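PDB 3NZE: putative transcriptional regulator, sugar-binding family from Arthrobacter aurescens, which probably regulates transcription as a member of the SorC family, binding DNA and a carbohydrate effector, the present construct comprising its putative sugar-binding domain. Local coordinates for residues 70-75 with 103-108. Sequence-based numbering, arbitrary orientation.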
# COMPACT_ATOMS: atom_id res chain seq x y z
N ALA A 70 9.18 2.82 5.80
CA ALA A 70 9.19 3.89 6.80
C ALA A 70 8.25 3.56 7.96
O ALA A 70 8.62 3.71 9.12
CB ALA A 70 8.83 5.21 6.16
N VAL A 71 7.04 3.10 7.64
CA VAL A 71 6.11 2.68 8.67
C VAL A 71 6.71 1.61 9.58
O VAL A 71 6.61 1.69 10.81
CB VAL A 71 4.81 2.16 8.03
CG1 VAL A 71 3.88 1.52 9.07
CG2 VAL A 71 4.11 3.29 7.29
N SER A 72 7.37 0.62 8.99
CA SER A 72 7.89 -0.49 9.77
C SER A 72 8.95 -0.04 10.77
O SER A 72 9.14 -0.67 11.80
CB SER A 72 8.46 -1.58 8.86
OG SER A 72 9.67 -1.16 8.24
N ARG A 73 9.64 1.05 10.45
CA ARG A 73 10.67 1.57 11.35
C ARG A 73 10.09 2.25 12.58
O ARG A 73 10.81 2.46 13.56
CB ARG A 73 11.61 2.52 10.61
CG ARG A 73 12.47 1.84 9.57
CD ARG A 73 13.47 2.79 8.98
NE ARG A 73 14.16 2.20 7.84
CZ ARG A 73 15.24 1.43 7.93
NH1 ARG A 73 15.79 0.93 6.83
NH2 ARG A 73 15.77 1.15 9.11
N HIS A 74 8.80 2.59 12.55
CA HIS A 74 8.20 3.34 13.66
C HIS A 74 7.22 2.55 14.52
O HIS A 74 6.59 3.10 15.44
CB HIS A 74 7.53 4.62 13.12
CG HIS A 74 8.49 5.57 12.48
ND1 HIS A 74 9.34 6.37 13.21
CD2 HIS A 74 8.75 5.83 11.18
CE1 HIS A 74 10.08 7.09 12.39
NE2 HIS A 74 9.74 6.79 11.15
N LEU A 75 7.09 1.26 14.24
CA LEU A 75 6.19 0.41 15.01
C LEU A 75 6.54 0.38 16.50
O LEU A 75 7.71 0.33 16.86
CB LEU A 75 6.21 -1.01 14.44
CG LEU A 75 5.75 -1.15 12.98
CD1 LEU A 75 5.82 -2.60 12.54
CD2 LEU A 75 4.33 -0.62 12.82
N SER A 103 12.29 -8.14 2.94
CA SER A 103 12.47 -9.00 4.10
C SER A 103 12.63 -8.20 5.40
O SER A 103 12.09 -8.59 6.44
CB SER A 103 13.66 -9.93 3.90
OG SER A 103 13.90 -10.68 5.08
N ASP A 104 13.37 -7.10 5.34
CA ASP A 104 13.59 -6.28 6.53
C ASP A 104 12.28 -5.69 7.03
O ASP A 104 12.07 -5.59 8.25
CB ASP A 104 14.61 -5.17 6.26
CG ASP A 104 16.03 -5.70 6.16
OD1 ASP A 104 16.24 -6.88 6.51
OD2 ASP A 104 16.93 -4.95 5.74
N ILE A 105 11.42 -5.30 6.10
CA ILE A 105 10.10 -4.76 6.45
C ILE A 105 9.30 -5.83 7.17
O ILE A 105 8.78 -5.60 8.27
CB ILE A 105 9.33 -4.28 5.20
CG1 ILE A 105 10.02 -3.06 4.59
CG2 ILE A 105 7.88 -3.94 5.54
CD1 ILE A 105 9.53 -2.71 3.22
N MSE A 106 9.22 -7.02 6.58
CA MSE A 106 8.47 -8.10 7.21
C MSE A 106 9.02 -8.45 8.60
O MSE A 106 8.26 -8.64 9.55
CB MSE A 106 8.36 -9.33 6.30
CG MSE A 106 7.84 -9.02 4.90
SE MSE A 106 5.99 -8.36 4.94
CE MSE A 106 5.17 -9.80 5.94
N ARG A 107 10.34 -8.53 8.73
CA ARG A 107 10.98 -8.79 10.03
C ARG A 107 10.63 -7.76 11.11
O ARG A 107 10.34 -8.12 12.24
CB ARG A 107 12.51 -8.89 9.86
CG ARG A 107 12.96 -10.11 9.08
CD ARG A 107 14.48 -10.17 8.93
NE ARG A 107 14.87 -11.24 8.00
CZ ARG A 107 15.44 -12.38 8.37
NH1 ARG A 107 15.73 -13.30 7.45
NH2 ARG A 107 15.72 -12.61 9.64
N ARG A 108 10.65 -6.48 10.75
CA ARG A 108 10.25 -5.42 11.68
C ARG A 108 8.81 -5.60 12.18
O ARG A 108 8.53 -5.37 13.36
CB ARG A 108 10.43 -4.04 11.03
CG ARG A 108 11.91 -3.60 10.97
CD ARG A 108 12.09 -2.32 10.17
NE ARG A 108 13.45 -2.23 9.64
CZ ARG A 108 13.75 -1.98 8.37
NH1 ARG A 108 12.79 -1.77 7.49
NH2 ARG A 108 15.01 -1.92 8.00
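Ser72 and Arg108 join two neighbouring helices of the putative sugar-binding domain, Rossmann-like in fold: helix 66-73, which follows strand 59-62, and helix 99-113, which precedes strand 116-118; strand 84-87 pairs with both strands in the parallel part of the sheet. The polar link is one long hydrogen bond, Arg108 NH1 to Ser72 OG at 3.3 Å, fairly straight at 162° and nearly in the guanidinium plane. With chi1 at 71°, Ser72 OG sits between its own backbone N and carbonyl carbon, and it also bonds Ser69 O. A small hydroxyl suits this place, letting the helices come close while offering an acceptor.

Van der Waals contact fills in around this bond. The long Arg108 chain lays its aliphatic part beside Ser72, CB to CB 3.8 Å apart, while branched, apolar Ile105 suits the buried side, its CG2 4.1 Å from Ser72 CB. Leu75 CD1 lies 4.0 Å from Arg108 O, and this apolar side chain packs on Phe109, Ala112 and Tyr113.

In the given conformer of Arg73, one of two, NH1 comes within 3.2 Å of Arg108 NH2; both are donors, so like charges meet without a hydrogen bond, and any stacking is doubtful. An alanine at Arg108 would probably leave Ser72 OG without this donor and Arg73 without the group facing its guanidinium. Those planes lie 38° apart, and Asp104 CB lies against the Arg108 face opposite Arg73 CG.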